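Local coordinates for protein lipase aflb (Neosartorya fumigata, PDB 6IDY) that probably hydrolyses the ester bonds of lipids such as triacylglycerols, as an alpha/beta-hydrolase-fold lipase that carries a bound calcium ion, at residues 104-109 / 419-424; 374-379 / 387-392. All coordinates share one frame; numbering follows the deposited sequence.

Interaction 1 of 2, residues 104-109 / 419-424; sequences GYLNLD and LAEVLA
The Tyr105 ring presents its edge to Glu421, whose OE2 lies close to the ring plane, 3.3 Å from CE2, while one ring face carries CG of its neighbour Leu106, 3.7 Å above the plane and displaced toward the rim. In this lipase, probably of the alpha/beta-hydrolase fold, the contact ties the loop after helix 96-103 to helix 414-424, both outside the central sheet. Its single polar link is a hydrogen bond from Tyr105 OH to Glu421 OE2, 2.7 Å long. The oxygen receives it on its anti side, with the phenol oxygen 28° out of the carboxylate plane, and the ring and carboxylate planes stand 85° apart. Glu421 does not aim its CB at the loop; a bend at chi2 (-68°) brings its carboxylate across. Only 120 Å² is buried in total, and the nearest CA atoms, of Leu106 and Glu421, are 10.2 Å apart, so long side chains bridge well-separated backbones. Ile19 of helix 16-24 packs against Tyr105, Leu106 and Ala424, adding a third element. Two carbon-to-oxygen van der Waals contacts flank the bond: CD2 of Leu106 reaches 3.8 Å from Glu421 OE2, and the Ala420 methyl CB sits 4.2 Å from Tyr105 OH.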
# COMPACT_ATOMS: atom_id res chain seq x y z
N GLY A 104 -5.58 3.37 18.48
CA GLY A 104 -6.97 2.96 18.37
C GLY A 104 -7.44 2.59 16.97
O GLY A 104 -8.64 2.72 16.68
N TYR A 105 -6.52 2.10 16.11
CA TYR A 105 -6.81 1.74 14.71
C TYR A 105 -7.84 0.59 14.55
O TYR A 105 -8.62 0.63 13.59
CB TYR A 105 -5.51 1.43 13.93
CG TYR A 105 -4.95 0.03 14.14
CD1 TYR A 105 -4.23 -0.28 15.29
CD2 TYR A 105 -5.15 -0.98 13.21
CE1 TYR A 105 -3.73 -1.56 15.51
CE2 TYR A 105 -4.67 -2.27 13.42
CZ TYR A 105 -3.95 -2.56 14.57
OH TYR A 105 -3.45 -3.82 14.77
N LEU A 106 -7.81 -0.43 15.44
CA LEU A 106 -8.71 -1.59 15.36
C LEU A 106 -10.19 -1.26 15.48
O LEU A 106 -11.01 -1.87 14.79
CB LEU A 106 -8.34 -2.67 16.39
CG LEU A 106 -7.17 -3.59 16.07
CD1 LEU A 106 -6.96 -4.54 17.21
CD2 LEU A 106 -7.41 -4.40 14.80
N ASN A 107 -10.53 -0.31 16.36
CA ASN A 107 -11.91 0.11 16.59
C ASN A 107 -12.32 1.31 15.73
O ASN A 107 -13.49 1.73 15.77
CB ASN A 107 -12.15 0.36 18.09
CG ASN A 107 -12.03 -0.90 18.92
OD1 ASN A 107 -11.00 -1.15 19.56
ND2 ASN A 107 -13.06 -1.73 18.90
N LEU A 108 -11.39 1.84 14.91
CA LEU A 108 -11.63 2.97 14.02
C LEU A 108 -12.58 2.56 12.88
O LEU A 108 -12.36 1.54 12.23
CB LEU A 108 -10.30 3.52 13.46
CG LEU A 108 -10.36 4.76 12.56
CD1 LEU A 108 -10.44 6.04 13.38
CD2 LEU A 108 -9.14 4.82 11.65
N ASP A 109 -13.63 3.38 12.65
CA ASP A 109 -14.65 3.16 11.61
C ASP A 109 -14.08 3.10 10.19
O ASP A 109 -14.60 2.34 9.37
CB ASP A 109 -15.78 4.19 11.71
CG ASP A 109 -16.61 4.12 12.99
OD1 ASP A 109 -16.76 3.00 13.54
OD2 ASP A 109 -17.11 5.18 13.43
N LEU A 419 3.76 -3.83 12.22
CA LEU A 419 4.45 -4.75 13.13
C LEU A 419 3.46 -5.49 14.02
O LEU A 419 3.56 -6.71 14.13
CB LEU A 419 5.52 -4.05 13.98
CG LEU A 419 6.35 -4.99 14.88
CD1 LEU A 419 7.16 -5.99 14.06
CD2 LEU A 419 7.22 -4.22 15.83
N ALA A 420 2.51 -4.75 14.63
CA ALA A 420 1.47 -5.32 15.49
C ALA A 420 0.66 -6.38 14.74
O ALA A 420 0.48 -7.47 15.25
CB ALA A 420 0.56 -4.22 16.00
N GLU A 421 0.21 -6.07 13.49
CA GLU A 421 -0.55 -7.00 12.66
C GLU A 421 0.25 -8.27 12.32
O GLU A 421 -0.28 -9.38 12.42
CB GLU A 421 -1.07 -6.32 11.39
CG GLU A 421 -2.26 -5.39 11.61
CD GLU A 421 -3.57 -6.05 12.00
OE1 GLU A 421 -3.83 -7.18 11.54
OE2 GLU A 421 -4.33 -5.44 12.78
N VAL A 422 1.53 -8.11 11.93
CA VAL A 422 2.41 -9.25 11.59
C VAL A 422 2.59 -10.17 12.81
O VAL A 422 2.38 -11.38 12.70
CB VAL A 422 3.78 -8.79 10.98
CG1 VAL A 422 4.77 -9.95 10.91
CG2 VAL A 422 3.58 -8.20 9.59
N LEU A 423 2.91 -9.57 13.97
CA LEU A 423 3.14 -10.32 15.21
C LEU A 423 1.90 -11.02 15.73
O LEU A 423 2.00 -12.16 16.19
CB LEU A 423 3.81 -9.45 16.28
CG LEU A 423 5.18 -8.83 15.91
CD1 LEU A 423 5.81 -8.14 17.11
CD2 LEU A 423 6.16 -9.86 15.36
N ALA A 424 0.72 -10.39 15.61
CA ALA A 424 -0.55 -10.99 16.07
C ALA A 424 -1.12 -12.03 15.10
O ALA A 424 -2.02 -12.78 15.49
CB ALA A 424 -1.58 -9.90 16.32

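Interaction 2 of 2, residues 374-379 / 387-392; sequences AVDALS and SRLDLD. With CA (calcium ion), chain D.
Arg388 grips the carboxylate of Asp376 side-on, NE bonding to OD1 and NH2 to OD2, in a two-pronged salt bridge. It closes the connection from the end of helix 368-379 to the 3-10 turn and loop that lead into helix 391-396, in a probable alpha/beta-hydrolase-fold lipase. The bond from Arg388 NE to Asp376 OD1 measures 2.9 Å and is nearly straight, 172° at the hydrogen; it uses the syn lone pair and lies in the guanidinium plane. That from Arg388 NH2 to Asp376 OD2, at 2.8 Å, is more bent and meets the syn side from outside the carboxylate plane. A tilt of 27° between the two flat groups leaves them nearly coplanar, and bonding both oxygens restrains rotation of the carboxylate.

Beside this charged pair, Leu389 CD2 rests 4.0 Å from Asp376 CB, and Leu389 also packs on Leu369, Ala372 and Leu373 of the same helix.

Further out, Asp376 OD2 accepts a bond from the backbone N of Asp385 and Arg388 NH2 gives a weak one to Pro383 O, so both charged groups also hold the intervening loop. The carboxylate reaches its partners because CG is anti to the backbone N (chi1 179°), while the Arg388 chain turns at chi3.

The outermost layer is the calcium site. Asp376 O accepts a bond from His380 ND1, and the carbonyl oxygen of His380 binds the calcium together with Gly382 O and Asp255 OD2. The salt bridge therefore joins the ends of the loop that supplies two ligands, consistent with its helping to keep that loop in place. Directly after Asp376, Ala377 turns its CB away from 387-392 and gives its O to the calcium at 2.2 Å; two waters, each at 2.4 Å, also bind the ion.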
# COMPACT_ATOMS: atom_id res chain seq x y z
N ALA A 374 0.35 11.25 -10.03
CA ALA A 374 -1.00 10.73 -9.81
C ALA A 374 -2.03 11.68 -10.44
O ALA A 374 -2.92 11.21 -11.15
CB ALA A 374 -1.27 10.56 -8.32
N VAL A 375 -1.87 13.00 -10.23
CA VAL A 375 -2.73 14.07 -10.75
C VAL A 375 -2.64 14.10 -12.28
O VAL A 375 -3.68 14.11 -12.95
CB VAL A 375 -2.40 15.44 -10.09
CG1 VAL A 375 -3.11 16.60 -10.78
CG2 VAL A 375 -2.74 15.42 -8.61
N ASP A 376 -1.42 14.05 -12.82
CA ASP A 376 -1.19 14.03 -14.26
C ASP A 376 -1.80 12.78 -14.92
O ASP A 376 -2.39 12.90 -16.00
CB ASP A 376 0.31 14.17 -14.58
CG ASP A 376 0.61 14.12 -16.05
OD1 ASP A 376 0.50 15.18 -16.72
OD2 ASP A 376 0.92 13.03 -16.55
N ALA A 377 -1.69 11.60 -14.27
CA ALA A 377 -2.25 10.33 -14.77
C ALA A 377 -3.78 10.41 -14.88
O ALA A 377 -4.34 9.96 -15.88
CB ALA A 377 -1.87 9.18 -13.84
N LEU A 378 -4.43 10.97 -13.85
CA LEU A 378 -5.88 11.10 -13.79
C LEU A 378 -6.46 12.14 -14.75
O LEU A 378 -7.63 12.03 -15.11
CB LEU A 378 -6.32 11.40 -12.35
CG LEU A 378 -6.08 10.28 -11.34
CD1 LEU A 378 -6.22 10.78 -9.93
CD2 LEU A 378 -7.00 9.09 -11.58
N SER A 379 -5.65 13.13 -15.18
CA SER A 379 -6.10 14.20 -16.08
C SER A 379 -5.78 13.96 -17.56
O SER A 379 -6.24 14.73 -18.40
CB SER A 379 -5.55 15.54 -15.61
OG SER A 379 -4.13 15.54 -15.59
N SER A 387 7.35 14.34 -18.23
CA SER A 387 7.66 15.37 -19.24
C SER A 387 6.57 16.45 -19.33
O SER A 387 6.83 17.53 -19.87
CB SER A 387 7.93 14.74 -20.60
OG SER A 387 6.74 14.31 -21.23
N ARG A 388 5.36 16.18 -18.78
CA ARG A 388 4.24 17.13 -18.76
C ARG A 388 4.24 17.95 -17.47
O ARG A 388 3.41 18.85 -17.31
CB ARG A 388 2.89 16.40 -18.88
CG ARG A 388 2.56 15.91 -20.29
CD ARG A 388 1.08 15.55 -20.40
NE ARG A 388 0.72 14.43 -19.53
CZ ARG A 388 0.43 13.20 -19.95
NH1 ARG A 388 0.45 12.91 -21.24
NH2 ARG A 388 0.11 12.25 -19.08
N LEU A 389 5.16 17.64 -16.55
CA LEU A 389 5.25 18.33 -15.27
C LEU A 389 6.33 19.40 -15.25
O LEU A 389 7.34 19.27 -15.95
CB LEU A 389 5.51 17.33 -14.12
CG LEU A 389 4.51 16.19 -13.91
CD1 LEU A 389 5.02 15.22 -12.85
CD2 LEU A 389 3.14 16.71 -13.50
N ASP A 390 6.15 20.43 -14.41
CA ASP A 390 7.16 21.45 -14.18
C ASP A 390 8.05 20.83 -13.10
O ASP A 390 7.77 20.97 -11.91
CB ASP A 390 6.50 22.76 -13.70
CG ASP A 390 7.43 23.95 -13.53
OD1 ASP A 390 8.67 23.76 -13.54
OD2 ASP A 390 6.92 25.09 -13.40
N LEU A 391 9.07 20.06 -13.53
CA LEU A 391 9.96 19.33 -12.62
C LEU A 391 10.79 20.21 -11.70
O LEU A 391 11.09 19.78 -10.60
CB LEU A 391 10.85 18.30 -13.35
CG LEU A 391 10.12 17.11 -14.02
CD1 LEU A 391 11.10 16.21 -14.73
CD2 LEU A 391 9.32 16.30 -13.00
N ASP A 392 11.12 21.46 -12.09
CA ASP A 392 11.86 22.37 -11.20
C ASP A 392 11.04 22.67 -9.93
O ASP A 392 11.59 22.63 -8.83
CB ASP A 392 12.24 23.68 -11.92
CG ASP A 392 13.22 23.51 -13.08
OD1 ASP A 392 14.20 22.75 -12.92
OD2 ASP A 392 13.00 24.15 -14.13
CA CA D . -4.89 8.43 -17.39
O HOH W 1 -7.07 9.31 -17.53
O HOH W 2 -5.88 6.64 -18.65

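Overall arrangement
Interactions 1 and 2 lie on opposite sides of the chain's centre, their own centres about 35 Å apart and their nearest atoms about 22 Å apart, and they share no helix or loop. Each has a buried partner, Tyr105 in interaction 1 and Asp376 in interaction 2, but Arg388 is exposed and Glu421 partly so. Interaction 1 joins segments 310 residues apart in sequence through a neutral donor and a carboxylate. Interaction 2 is local, its segments eight residues apart at their closest ends, and pairs opposite charges beside a calcium-binding loop. Each nevertheless uses a helix-borne carboxylate: one bridges a loop and a helix far apart in sequence, the other holds a short metal-binding connection.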